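Local coordinates for chromosome partition protein Smc (Pyrococcus furiosus, PDB 5XNS) that binds and hydrolyses ATP in a head domain built from its two termini, and is probably required for chromosome condensation and partitioning, at residues F28-G33 and D374-V379; G139-L144 and A327-F332; E81-F86 and V101-V106; E188-V193 and K226-K231. All coordinates share one frame; numbering follows the deposited sequence.

Contact 1 of 4, residues F28-G33 and D374-V379; sequences FTAIVG and DKIIGV
Phe-28 and Asp-374 meet where two parallel neighbours of the ABC-type ATPase sheet start to pair: strand 28-32, which leads into the ATP-binding P-loop, and strand 375-381. The Asp-374 side chain can be followed outward. Its CB lies 3.6 Å from Phe-28 O; with CG opposite the carbonyl carbon (chi1 -56°) the carboxylate turns back to the first strand, and OD2 takes the Phe-28 N-H at 2.8 Å through its anti lone pair, nearly straight at 163°. The other oxygen, OD1, makes a long, weak ion pair with Lys-352. Replacing Asp-374 by an alanine would probably leave the Phe-28 amide without this acceptor and the start of the strand pairing less firmly held.

Further along, backbone bonds alternate between the strands, among them Ile-377 N to Ala-30 O and Val-32 N to Ile-377 O, each 2.8 Å. On the face of Thr-29, Ile-31 and Ile-377, the folded Ile-31 chain (chi2 -61°) sets CD1 alongside Ile-377, 3.7 Å from its CB, while Ile-31 CG2 meets Val-379 CG2 at 3.8 Å; Lys-39 and Ile-42 of helix 39-49 pack on this side. On the other face, Val-32 CG2 touches Ile-376 CG2 at 3.6 Å. The chain of segregation and condensation protein A packs on that pair through its Leu-46 and Phe-42, and its Phe-62 forms a cation-pi contact with Lys-375. Regular backbone bonds between aliphatic faces, closed at one end by a carboxylate, are consistent with a firmly held strand pair from which the P-loop starts.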
loop_
_atom_site.group_PDB
_atom_site.type_symbol
_atom_site.label_atom_id
_atom_site.label_comp_id
_atom_site.label_asym_id
_atom_site.label_seq_id
_atom_site.Cartn_x
_atom_site.Cartn_y
_atom_site.Cartn_z
ATOM N N PHE A 28 -9.231 1.877 9.661
ATOM C CA PHE A 28 -8.883 3.147 9.024
ATOM C C PHE A 28 -8.151 4.043 10.032
ATOM O O PHE A 28 -8.756 4.536 10.993
ATOM C CB PHE A 28 -10.155 3.797 8.472
ATOM C CG PHE A 28 -9.947 5.117 7.741
ATOM C CD1 PHE A 28 -11.051 5.810 7.249
ATOM C CD2 PHE A 28 -8.679 5.671 7.551
ATOM C CE1 PHE A 28 -10.910 7.018 6.587
ATOM C CE2 PHE A 28 -8.529 6.892 6.890
ATOM C CZ PHE A 28 -9.654 7.566 6.406
ATOM N N THR A 29 -6.853 4.266 9.806
ATOM C CA THR A 29 -6.080 5.252 10.562
ATOM C C THR A 29 -5.805 6.478 9.698
ATOM O O THR A 29 -5.389 6.341 8.543
ATOM C CB THR A 29 -4.742 4.670 11.035
ATOM O OG1 THR A 29 -4.953 3.400 11.663
ATOM C CG2 THR A 29 -4.049 5.631 12.016
ATOM N N ALA A 30 -6.005 7.674 10.255
ATOM C CA ALA A 30 -5.561 8.917 9.626
ATOM C C ALA A 30 -4.344 9.449 10.377
ATOM O O ALA A 30 -4.349 9.493 11.615
ATOM C CB ALA A 30 -6.672 9.979 9.601
ATOM N N ILE A 31 -3.294 9.814 9.631
ATOM C CA ILE A 31 -2.075 10.411 10.182
ATOM C C ILE A 31 -2.110 11.898 9.844
ATOM O O ILE A 31 -1.964 12.278 8.677
ATOM C CB ILE A 31 -0.801 9.772 9.608
ATOM C CG1 ILE A 31 -0.852 8.243 9.605
ATOM C CG2 ILE A 31 0.415 10.262 10.387
ATOM C CD1 ILE A 31 -0.993 7.652 10.967
ATOM N N VAL A 32 -2.300 12.762 10.839
ATOM C CA VAL A 32 -2.641 14.153 10.565
ATOM C C VAL A 32 -1.675 15.082 11.283
ATOM O O VAL A 32 -0.953 14.685 12.198
ATOM C CB VAL A 32 -4.093 14.484 10.957
ATOM C CG1 VAL A 32 -5.030 13.382 10.447
ATOM C CG2 VAL A 32 -4.202 14.645 12.476
ATOM N N GLY A 33 -1.695 16.335 10.856
ATOM C CA GLY A 33 -0.820 17.363 11.384
ATOM C C GLY A 33 -0.518 18.396 10.320
ATOM O O GLY A 33 -0.887 18.256 9.151
ATOM N N ASP A 374 -11.157 5.387 12.129
ATOM C CA ASP A 374 -11.291 4.787 13.449
ATOM C C ASP A 374 -10.325 5.428 14.436
ATOM O O ASP A 374 -10.706 5.741 15.569
ATOM C CB ASP A 374 -11.072 3.278 13.374
ATOM C CG ASP A 374 -12.008 2.610 12.373
ATOM O OD1 ASP A 374 -13.236 2.582 12.633
ATOM O OD2 ASP A 374 -11.525 2.124 11.320
ATOM N N LYS A 375 -9.080 5.646 14.029
ATOM C CA LYS A 375 -8.107 6.271 14.907
ATOM C C LYS A 375 -7.357 7.349 14.146
ATOM O O LYS A 375 -7.248 7.313 12.915
ATOM C CB LYS A 375 -7.146 5.238 15.506
ATOM C CG LYS A 375 -7.818 4.385 16.586
ATOM C CD LYS A 375 -7.023 3.120 16.905
ATOM C CE LYS A 375 -7.491 2.495 18.223
ATOM N NZ LYS A 375 -6.751 1.242 18.540
ATOM N N ILE A 376 -6.889 8.341 14.892
ATOM C CA ILE A 376 -6.177 9.479 14.335
ATOM C C ILE A 376 -4.883 9.627 15.106
ATOM O O ILE A 376 -4.888 9.616 16.340
ATOM C CB ILE A 376 -7.011 10.771 14.402
ATOM C CG1 ILE A 376 -8.311 10.594 13.597
ATOM C CG2 ILE A 376 -6.206 11.941 13.886
ATOM C CD1 ILE A 376 -9.277 11.742 13.756
ATOM N N ILE A 377 -3.775 9.703 14.374
ATOM C CA ILE A 377 -2.446 9.887 14.934
ATOM C C ILE A 377 -2.060 11.303 14.558
ATOM O O ILE A 377 -1.947 11.616 13.368
ATOM C CB ILE A 377 -1.428 8.870 14.388
ATOM C CG1 ILE A 377 -1.941 7.429 14.501
ATOM C CG2 ILE A 377 -0.114 8.973 15.143
ATOM C CD1 ILE A 377 -2.308 7.030 15.909
ATOM N N GLY A 378 -1.918 12.172 15.559
ATOM C CA GLY A 378 -1.558 13.549 15.320
ATOM C C GLY A 378 -0.058 13.693 15.458
ATOM O O GLY A 378 0.540 13.157 16.391
ATOM N N VAL A 379 0.548 14.395 14.513
ATOM C CA VAL A 379 1.993 14.564 14.458
ATOM C C VAL A 379 2.286 16.049 14.521
ATOM O O VAL A 379 1.646 16.845 13.819
ATOM C CB VAL A 379 2.603 13.957 13.180
ATOM C CG1 VAL A 379 4.146 14.017 13.231
ATOM C CG2 VAL A 379 2.117 12.538 12.975
#

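Contact 2 of 4, residues G139-L144 and A327-F332; sequences GYNIVL and APFYLF
Two tyrosine rings, Tyr-140 and Tyr-330, meet at an oblique angle at the outermost parallel pair of the ABC-type ATPase sheet, strands 142-143 and 329-333. Tyr-140 brings its CE1 and OH to the edge of the Tyr-330 ring, with CE1 to Tyr-330 CE1 3.8 Å, and Asn-141 CB lies over the centre of one face of Tyr-140. Phe-360 of the next strand stacks on Tyr-330, whose CD1 is also approached by Asn-141 CB, at 3.3 Å. The Phe-329 ring has Asn-141 ND2 over one face, and Val-143 CB comes obliquely to Phe-332 CD1.

The hydroxyls of Tyr-140 and Tyr-330 are hydrogen-bonded, and Ala-327 N also donates to the latter, although the position of Tyr-330 OH is less sure. A leucine in place of Tyr-330 would probably lose the stack with Phe-360 and open a gap beside Asn-141 CB, besides depriving the Tyr-140 hydroxyl of its partner.

Strand register is set by Leu-331 N to Asn-141 O (3.1 Å) and Val-143 N to Leu-331 O (2.8 Å). On the face of Ile-142 and Leu-331, Leu-144 CD2 rests 3.9 Å from Leu-331 CG, and Leu-47 and Ile-46 of helix 39-49 back this side. The Asn-141 carboxamide is gripped twice: OD1 accepts a hydrogen bond from Ser-136 OG, and CG, set between the backbone N and the carbonyl carbon (chi1 57°), lets ND2 reach Phe-329 O at 2.8 Å, close to its own amide plane.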
loop_
_atom_site.group_PDB
_atom_site.type_symbol
_atom_site.label_atom_id
_atom_site.label_comp_id
_atom_site.label_asym_id
_atom_site.label_seq_id
_atom_site.Cartn_x
_atom_site.Cartn_y
_atom_site.Cartn_z
ATOM N N GLY A 139 3.875 -1.560 -4.178
ATOM C CA GLY A 139 2.890 -1.966 -5.152
ATOM C C GLY A 139 1.775 -0.948 -5.329
ATOM O O GLY A 139 1.802 0.166 -4.795
ATOM N N TYR A 140 0.773 -1.353 -6.113
ATOM C CA TYR A 140 -0.308 -0.435 -6.463
ATOM C C TYR A 140 -1.041 0.071 -5.224
ATOM O O TYR A 140 -1.637 1.146 -5.262
ATOM C CB TYR A 140 -1.293 -1.133 -7.405
ATOM C CG TYR A 140 -2.299 -1.951 -6.648
ATOM C CD1 TYR A 140 -3.564 -1.442 -6.364
ATOM C CD2 TYR A 140 -1.972 -3.225 -6.171
ATOM C CE1 TYR A 140 -4.486 -2.186 -5.637
ATOM C CE2 TYR A 140 -2.880 -3.967 -5.457
ATOM C CZ TYR A 140 -4.135 -3.437 -5.182
ATOM O OH TYR A 140 -5.041 -4.182 -4.463
ATOM N N ASN A 141 -1.033 -0.700 -4.125
ATOM C CA ASN A 141 -1.738 -0.318 -2.900
ATOM C C ASN A 141 -1.034 0.792 -2.121
ATOM O O ASN A 141 -1.589 1.294 -1.136
ATOM C CB ASN A 141 -1.900 -1.531 -1.982
ATOM C CG ASN A 141 -0.569 -2.175 -1.636
ATOM O OD1 ASN A 141 0.199 -2.523 -2.522
ATOM N ND2 ASN A 141 -0.288 -2.317 -0.349
ATOM N N ILE A 142 0.173 1.172 -2.503
ATOM C CA ILE A 142 0.882 2.265 -1.849
ATOM C C ILE A 142 0.838 3.448 -2.801
ATOM O O ILE A 142 1.305 3.364 -3.947
ATOM C CB ILE A 142 2.313 1.862 -1.475
ATOM C CG1 ILE A 142 2.236 0.762 -0.400
ATOM C CG2 ILE A 142 3.145 3.101 -1.013
ATOM C CD1 ILE A 142 3.561 0.068 -0.114
ATOM N N VAL A 143 0.190 4.517 -2.364
ATOM C CA VAL A 143 0.010 5.667 -3.237
ATOM C C VAL A 143 0.490 6.873 -2.445
ATOM O O VAL A 143 -0.308 7.559 -1.794
ATOM C CB VAL A 143 -1.455 5.812 -3.708
ATOM C CG1 VAL A 143 -1.599 6.968 -4.689
ATOM C CG2 VAL A 143 -1.956 4.529 -4.368
ATOM N N LEU A 144 1.799 7.115 -2.469
ATOM C CA LEU A 144 2.385 8.261 -1.797
ATOM C C LEU A 144 2.530 9.415 -2.788
ATOM O O LEU A 144 2.030 9.366 -3.915
ATOM C CB LEU A 144 3.719 7.867 -1.164
ATOM C CG LEU A 144 3.560 6.793 -0.078
ATOM C CD1 LEU A 144 4.912 6.388 0.517
ATOM C CD2 LEU A 144 2.612 7.284 1.023
ATOM N N ALA A 327 -5.873 -6.098 -0.731
ATOM C CA ALA A 327 -4.528 -6.205 -0.182
ATOM C C ALA A 327 -4.568 -6.099 1.346
ATOM O O ALA A 327 -5.542 -5.600 1.919
ATOM C CB ALA A 327 -3.638 -5.111 -0.765
ATOM N N PRO A 328 -3.527 -6.575 2.036
ATOM C CA PRO A 328 -3.514 -6.420 3.503
ATOM C C PRO A 328 -3.649 -4.968 3.973
ATOM O O PRO A 328 -4.417 -4.707 4.911
ATOM C CB PRO A 328 -2.168 -7.044 3.901
ATOM C CG PRO A 328 -1.965 -8.146 2.855
ATOM C CD PRO A 328 -2.466 -7.492 1.563
ATOM N N PHE A 329 -2.945 -4.016 3.360
ATOM C CA PHE A 329 -3.114 -2.617 3.735
ATOM C C PHE A 329 -2.941 -1.720 2.515
ATOM O O PHE A 329 -2.349 -2.112 1.510
ATOM C CB PHE A 329 -2.141 -2.189 4.840
ATOM C CG PHE A 329 -0.700 -2.113 4.395
ATOM C CD1 PHE A 329 -0.178 -0.944 3.891
ATOM C CD2 PHE A 329 0.128 -3.202 4.513
ATOM C CE1 PHE A 329 1.141 -0.878 3.475
ATOM C CE2 PHE A 329 1.460 -3.131 4.119
ATOM C CZ PHE A 329 1.958 -1.967 3.599
ATOM N N TYR A 330 -3.466 -0.498 2.635
ATOM C CA TYR A 330 -3.316 0.577 1.659
ATOM C C TYR A 330 -2.750 1.790 2.388
ATOM O O TYR A 330 -3.125 2.071 3.532
ATOM C CB TYR A 330 -4.679 0.924 0.969
ATOM C CG TYR A 330 -5.166 -0.237 0.135
ATOM C CD1 TYR A 330 -4.910 -0.289 -1.230
ATOM C CD2 TYR A 330 -5.817 -1.330 0.730
ATOM C CE1 TYR A 330 -5.305 -1.380 -1.987
ATOM C CE2 TYR A 330 -6.203 -2.422 -0.013
ATOM C CZ TYR A 330 -5.956 -2.442 -1.377
ATOM O OH TYR A 330 -6.334 -3.544 -2.126
ATOM N N LEU A 331 -1.852 2.509 1.730
ATOM C CA LEU A 331 -1.168 3.641 2.345
ATOM C C LEU A 331 -1.221 4.801 1.360
ATOM O O LEU A 331 -0.622 4.733 0.279
ATOM C CB LEU A 331 0.268 3.265 2.710
ATOM C CG LEU A 331 1.259 4.348 3.130
ATOM C CD1 LEU A 331 0.811 4.958 4.455
ATOM C CD2 LEU A 331 2.691 3.782 3.240
ATOM N N PHE A 332 -1.937 5.867 1.736
ATOM C CA PHE A 332 -2.191 7.006 0.862
ATOM C C PHE A 332 -1.575 8.276 1.443
ATOM O O PHE A 332 -1.606 8.498 2.661
ATOM C CB PHE A 332 -3.695 7.219 0.664
ATOM C CG PHE A 332 -4.418 6.041 0.009
ATOM C CD1 PHE A 332 -3.735 5.123 -0.783
ATOM C CD2 PHE A 332 -5.795 5.894 0.155
ATOM C CE1 PHE A 332 -4.417 4.055 -1.407
ATOM C CE2 PHE A 332 -6.486 4.833 -0.448
ATOM C CZ PHE A 332 -5.798 3.915 -1.235
#

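Contact 3 of 4, residues E81-F86 and V101-V106; sequences EVAIYF and VIRRRV
A beta hairpin in the antiparallel sheet of the ATPase head pairs strand 80-87 with strand 99-106, where Glu-81 faces Arg-105, Ala-83 faces Arg-103 and Tyr-85 faces Val-101 on one side of the sheet. Val-82 with Arg-104 and Ile-84 with Ile-102 are the hydrogen-bonded pairs, joined for instance by Ile-84 N to Ile-102 O at 2.8 Å.

The extended Glu-81 chain runs alongside Arg-105, pointing the same way, and its OE2 takes the NE-H of Arg-105 at 3.0 Å. That bond is straight at 167° and lies in the guanidinium plane, but reaches the oxygen from above the carboxylate plane. A second bond from Arg-105 NH1 is weak. Arg-103 crosses obliquely; bent at chi3 (-75°), it leaves NE in a long salt bridge, 3.7 Å from the same OE2, and lays one guanidinium face over Ala-83 CB. Its NH2 ends 3.2 Å from Tyr-85 OH; that hydroxyl has a weak hydrogen bond to Glu-8. Val-101 CG1 makes a CH-pi contact over one face of the Tyr-85 ring, 3.9 Å from its centroid.

On the reverse face, Ile-84 CG2 packs on Ile-102 CB at 3.8 Å, and Ile-102 CD1 touches the edge of Phe-86. Helix 39-49 covers Val-82 and Ile-84, and Arg-104 bonds to Phe-48 O and Gly-52 O. The hairpin is thus two-sided: a carboxylate shared by two arginines, whose positive charge probably keeps it ionised, backs onto a largely apolar face that also carries Arg-104.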
loop_
_atom_site.group_PDB
_atom_site.type_symbol
_atom_site.label_atom_id
_atom_site.label_comp_id
_atom_site.label_asym_id
_atom_site.label_seq_id
_atom_site.Cartn_x
_atom_site.Cartn_y
_atom_site.Cartn_z
ATOM N N GLU A 81 16.676 3.864 12.008
ATOM C CA GLU A 81 16.074 2.559 12.233
ATOM C C GLU A 81 14.557 2.633 12.155
ATOM O O GLU A 81 13.946 3.555 12.698
ATOM C CB GLU A 81 16.474 1.998 13.588
ATOM C CG GLU A 81 15.900 0.620 13.845
ATOM C CD GLU A 81 16.206 0.141 15.244
ATOM O OE1 GLU A 81 15.739 0.799 16.210
ATOM O OE2 GLU A 81 16.925 -0.879 15.364
ATOM N N VAL A 82 13.950 1.651 11.488
ATOM C CA VAL A 82 12.498 1.498 11.469
ATOM C C VAL A 82 12.149 0.030 11.689
ATOM O O VAL A 82 12.731 -0.859 11.055
ATOM C CB VAL A 82 11.884 2.003 10.151
ATOM C CG1 VAL A 82 10.384 1.716 10.151
ATOM C CG2 VAL A 82 12.170 3.510 9.933
ATOM N N ALA A 83 11.194 -0.227 12.572
ATOM C CA ALA A 83 10.660 -1.567 12.778
ATOM C C ALA A 83 9.150 -1.557 12.560
ATOM O O ALA A 83 8.448 -0.677 13.067
ATOM C CB ALA A 83 10.984 -2.071 14.181
ATOM N N ILE A 84 8.644 -2.539 11.820
ATOM C CA ILE A 84 7.216 -2.662 11.564
ATOM C C ILE A 84 6.725 -3.985 12.139
ATOM O O ILE A 84 7.368 -5.027 11.958
ATOM C CB ILE A 84 6.903 -2.549 10.059
ATOM C CG1 ILE A 84 5.392 -2.537 9.812
ATOM C CG2 ILE A 84 7.594 -3.677 9.250
ATOM C CD1 ILE A 84 5.029 -2.040 8.406
ATOM N N TYR A 85 5.578 -3.943 12.817
ATOM C CA TYR A 85 5.017 -5.098 13.509
ATOM C C TYR A 85 3.706 -5.502 12.837
ATOM O O TYR A 85 2.750 -4.712 12.803
ATOM C CB TYR A 85 4.788 -4.791 14.992
ATOM C CG TYR A 85 6.056 -4.526 15.773
ATOM C CD1 TYR A 85 6.830 -3.402 15.516
ATOM C CD2 TYR A 85 6.486 -5.406 16.772
ATOM C CE1 TYR A 85 7.996 -3.167 16.222
ATOM C CE2 TYR A 85 7.661 -5.164 17.492
ATOM C CZ TYR A 85 8.406 -4.046 17.206
ATOM O OH TYR A 85 9.571 -3.774 17.896
ATOM N N PHE A 86 3.667 -6.719 12.304
ATOM C CA PHE A 86 2.483 -7.268 11.652
ATOM C C PHE A 86 1.807 -8.272 12.581
ATOM O O PHE A 86 2.477 -9.136 13.158
ATOM C CB PHE A 86 2.830 -7.977 10.339
ATOM C CG PHE A 86 3.339 -7.069 9.235
ATOM C CD1 PHE A 86 2.461 -6.339 8.455
ATOM C CD2 PHE A 86 4.693 -7.003 8.936
ATOM C CE1 PHE A 86 2.927 -5.518 7.419
ATOM C CE2 PHE A 86 5.155 -6.187 7.897
ATOM C CZ PHE A 86 4.263 -5.450 7.139
ATOM N N VAL A 101 7.985 -9.289 12.891
ATOM C CA VAL A 101 8.667 -8.008 13.029
ATOM C C VAL A 101 9.743 -7.910 11.955
ATOM O O VAL A 101 10.604 -8.791 11.835
ATOM C CB VAL A 101 9.263 -7.831 14.434
ATOM C CG1 VAL A 101 9.844 -6.426 14.593
ATOM C CG2 VAL A 101 8.187 -8.083 15.476
ATOM N N ILE A 102 9.678 -6.857 11.154
ATOM C CA ILE A 102 10.730 -6.522 10.207
ATOM C C ILE A 102 11.381 -5.236 10.686
ATOM O O ILE A 102 10.687 -4.277 11.049
ATOM C CB ILE A 102 10.187 -6.385 8.777
ATOM C CG1 ILE A 102 9.620 -7.733 8.330
ATOM C CG2 ILE A 102 11.304 -5.927 7.831
ATOM C CD1 ILE A 102 8.780 -7.683 7.071
ATOM N N ARG A 103 12.706 -5.237 10.732
ATOM C CA ARG A 103 13.484 -4.110 11.219
ATOM C C ARG A 103 14.568 -3.814 10.196
ATOM O O ARG A 103 15.203 -4.741 9.690
ATOM C CB ARG A 103 14.082 -4.430 12.591
ATOM C CG ARG A 103 15.044 -3.391 13.166
ATOM C CD ARG A 103 15.431 -3.753 14.616
ATOM N NE ARG A 103 14.337 -3.470 15.550
ATOM C CZ ARG A 103 13.530 -4.387 16.094
ATOM N NH1 ARG A 103 13.690 -5.688 15.832
ATOM N NH2 ARG A 103 12.559 -4.001 16.919
ATOM N N ARG A 104 14.743 -2.538 9.847
ATOM C CA ARG A 104 15.832 -2.116 8.978
ATOM C C ARG A 104 16.596 -0.968 9.626
ATOM O O ARG A 104 15.994 -0.062 10.214
ATOM C CB ARG A 104 15.332 -1.687 7.594
ATOM C CG ARG A 104 16.426 -1.202 6.663
ATOM C CD ARG A 104 15.851 -0.683 5.353
ATOM N NE ARG A 104 16.886 -0.147 4.472
ATOM C CZ ARG A 104 16.663 0.376 3.265
ATOM N NH1 ARG A 104 15.426 0.439 2.775
ATOM N NH2 ARG A 104 17.682 0.839 2.550
ATOM N N ARG A 105 17.927 -1.018 9.527
ATOM C CA ARG A 105 18.799 0.105 9.868
ATOM C C ARG A 105 19.625 0.506 8.660
ATOM O O ARG A 105 20.123 -0.357 7.930
ATOM C CB ARG A 105 19.791 -0.225 10.978
ATOM C CG ARG A 105 19.211 -0.437 12.315
ATOM C CD ARG A 105 20.345 -0.717 13.296
ATOM N NE ARG A 105 19.801 -0.946 14.622
ATOM C CZ ARG A 105 20.531 -1.275 15.673
ATOM N NH1 ARG A 105 19.936 -1.467 16.838
ATOM N NH2 ARG A 105 21.846 -1.420 15.544
ATOM N N VAL A 106 19.823 1.809 8.481
ATOM C CA VAL A 106 20.764 2.310 7.495
ATOM C C VAL A 106 21.787 3.194 8.212
ATOM O O VAL A 106 21.459 3.889 9.179
ATOM C CB VAL A 106 20.031 3.053 6.350
ATOM C CG1 VAL A 106 19.325 4.293 6.862
ATOM C CG2 VAL A 106 20.988 3.396 5.223
#

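Contact 4 of 4, residues E188-V193 and K226-K231; sequences ENLARV and KLEAEK
Leu-190 and Leu-227 pass one another, each chain running toward the other's helix, where the two helices of the coiled-coil arm, 170-200 and 210-267, run antiparallel. Their short segments lie 9.9 Å apart at an angle of 155°, in a construct whose engineered linker replaces the rest of the arm and the hinge.

Apolar contacts carry most of the interface. Leu-190 CD2 sits 3.7 Å from Leu-227 CB, and beyond it Leu-227 turns its CD1 to Asn-189 CB, again at 3.7 Å. Val-193 reaches Leu-227 tip to tip, CG2 to CD1 at 3.9 Å, so one leucine touches three residues of the partner helix.

Of the charged residues, Lys-231 contributes its carbon chain and Glu-228 its carboxylate. The extended Lys-231 chain crosses Leu-190 at about a right angle, its CD 3.8 Å from Leu-190 CD1, while its NZ makes a long, weak ion pair with Glu-187. Glu-228 likewise crosses Leu-190. Its carboxylate is shared between two surroundings: OE1 forms a salt bridge with Arg-224 of its own helix, whereas the bend at chi2 (-79°) brings OE2 to 3.3 Å from the Leu-190 methyl CD1.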
loop_
_atom_site.group_PDB
_atom_site.type_symbol
_atom_site.label_atom_id
_atom_site.label_comp_id
_atom_site.label_asym_id
_atom_site.label_seq_id
_atom_site.Cartn_x
_atom_site.Cartn_y
_atom_site.Cartn_z
ATOM N N GLU A 188 14.088 -34.419 -27.832
ATOM C CA GLU A 188 15.453 -34.932 -27.812
ATOM C C GLU A 188 15.474 -36.447 -27.927
ATOM O O GLU A 188 16.293 -37.016 -28.670
ATOM C CB GLU A 188 16.149 -34.505 -26.531
ATOM C CG GLU A 188 16.330 -33.012 -26.419
ATOM C CD GLU A 188 16.798 -32.599 -25.032
ATOM O OE1 GLU A 188 16.697 -33.428 -24.099
ATOM O OE2 GLU A 188 17.271 -31.458 -24.872
ATOM N N ASN A 189 14.580 -37.115 -27.191
ATOM C CA ASN A 189 14.512 -38.566 -27.263
ATOM C C ASN A 189 14.003 -39.019 -28.620
ATOM O O ASN A 189 14.493 -40.009 -29.166
ATOM C CB ASN A 189 13.649 -39.109 -26.124
ATOM C CG ASN A 189 14.287 -38.869 -24.768
ATOM O OD1 ASN A 189 15.513 -38.766 -24.667
ATOM N ND2 ASN A 189 13.469 -38.744 -23.730
ATOM N N LEU A 190 13.061 -38.283 -29.211
ATOM C CA LEU A 190 12.598 -38.649 -30.543
ATOM C C LEU A 190 13.734 -38.580 -31.555
ATOM O O LEU A 190 13.938 -39.512 -32.341
ATOM C CB LEU A 190 11.454 -37.745 -30.974
ATOM C CG LEU A 190 10.061 -38.214 -30.607
ATOM C CD1 LEU A 190 9.057 -37.130 -30.981
ATOM C CD2 LEU A 190 9.763 -39.503 -31.342
ATOM N N ALA A 191 14.481 -37.469 -31.561
ATOM C CA ALA A 191 15.594 -37.346 -32.496
ATOM C C ALA A 191 16.626 -38.445 -32.272
ATOM O O ALA A 191 17.196 -38.981 -33.229
ATOM C CB ALA A 191 16.245 -35.970 -32.359
ATOM N N ARG A 192 16.884 -38.790 -31.013
ATOM C CA ARG A 192 17.826 -39.867 -30.741
ATOM C C ARG A 192 17.331 -41.179 -31.333
ATOM O O ARG A 192 18.073 -41.869 -32.041
ATOM C CB ARG A 192 18.047 -39.992 -29.239
ATOM C CG ARG A 192 18.808 -41.207 -28.834
ATOM C CD ARG A 192 18.782 -41.356 -27.323
ATOM N NE ARG A 192 19.691 -42.406 -26.882
ATOM C CZ ARG A 192 19.318 -43.662 -26.653
ATOM N NH1 ARG A 192 18.047 -44.019 -26.825
ATOM N NH2 ARG A 192 20.211 -44.560 -26.255
ATOM N N VAL A 193 16.061 -41.520 -31.090
ATOM C CA VAL A 193 15.517 -42.766 -31.619
ATOM C C VAL A 193 15.490 -42.718 -33.139
ATOM O O VAL A 193 15.798 -43.711 -33.806
ATOM C CB VAL A 193 14.123 -43.037 -31.020
ATOM C CG1 VAL A 193 13.429 -44.143 -31.761
ATOM C CG2 VAL A 193 14.250 -43.415 -29.552
ATOM N N LYS A 226 5.743 -44.718 -28.288
ATOM C CA LYS A 226 5.456 -44.150 -26.975
ATOM C C LYS A 226 5.859 -42.676 -26.916
ATOM O O LYS A 226 5.110 -41.834 -26.408
ATOM C CB LYS A 226 6.178 -44.936 -25.881
ATOM C CG LYS A 226 5.645 -46.341 -25.626
ATOM C CD LYS A 226 6.246 -46.920 -24.331
ATOM C CE LYS A 226 6.316 -48.453 -24.360
ATOM N NZ LYS A 226 7.519 -49.000 -23.639
ATOM N N LEU A 227 7.048 -42.352 -27.427
ATOM C CA LEU A 227 7.503 -40.969 -27.413
ATOM C C LEU A 227 6.554 -40.054 -28.188
ATOM O O LEU A 227 6.259 -38.945 -27.739
ATOM C CB LEU A 227 8.921 -40.884 -27.972
ATOM C CG LEU A 227 10.009 -41.421 -27.042
ATOM C CD1 LEU A 227 11.348 -41.444 -27.763
ATOM C CD2 LEU A 227 10.114 -40.567 -25.788
ATOM N N GLU A 228 6.059 -40.504 -29.350
ATOM C CA GLU A 228 5.132 -39.682 -30.136
ATOM C C GLU A 228 3.819 -39.443 -29.391
ATOM O O GLU A 228 3.303 -38.320 -29.388
ATOM C CB GLU A 228 4.848 -40.319 -31.504
ATOM C CG GLU A 228 6.025 -40.347 -32.505
ATOM C CD GLU A 228 6.269 -39.002 -33.215
ATOM O OE1 GLU A 228 6.443 -38.994 -34.458
ATOM O OE2 GLU A 228 6.266 -37.954 -32.528
ATOM N N ALA A 229 3.258 -40.477 -28.757
ATOM C CA ALA A 229 2.054 -40.263 -27.955
ATOM C C ALA A 229 2.338 -39.308 -26.801
ATOM O O ALA A 229 1.544 -38.403 -26.521
ATOM C CB ALA A 229 1.504 -41.588 -27.427
ATOM N N GLU A 230 3.475 -39.501 -26.115
ATOM C CA GLU A 230 3.849 -38.597 -25.031
ATOM C C GLU A 230 3.976 -37.164 -25.532
ATOM O O GLU A 230 3.516 -36.222 -24.875
ATOM C CB GLU A 230 5.156 -39.059 -24.393
ATOM C CG GLU A 230 5.655 -38.149 -23.293
ATOM C CD GLU A 230 7.111 -38.415 -22.899
ATOM O OE1 GLU A 230 7.641 -37.627 -22.072
ATOM O OE2 GLU A 230 7.720 -39.395 -23.412
ATOM N N LYS A 231 4.587 -36.983 -26.702
ATOM C CA LYS A 231 4.714 -35.645 -27.264
ATOM C C LYS A 231 3.343 -35.030 -27.495
ATOM O O LYS A 231 3.098 -33.872 -27.128
ATOM C CB LYS A 231 5.518 -35.709 -28.564
ATOM C CG LYS A 231 5.369 -34.512 -29.509
ATOM C CD LYS A 231 6.126 -34.794 -30.792
ATOM C CE LYS A 231 5.794 -33.807 -31.890
ATOM N NZ LYS A 231 6.742 -33.979 -33.034
#

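Overall arrangement
Contacts 1 and 2 belong to the same mixed sheet of the ATPase head, their centres about 16 Å apart, and both rest on helix 39-49; contact 3, in the separate antiparallel sheet, meets that helix with its largely apolar face. These three are largely buried, whereas contact 4 is partly buried, its centre about 66 Å from that of contact 1, far out on the arm. Chemistry follows place: aliphatic faces next to the P-loop in contact 1, aromatic rings and a carboxamide at the sheet's margin in contact 2, a salt-bridge network in contact 3, and leucine packing flanked by charged chains in contact 4. Along the chain, contact 1 encloses all the others.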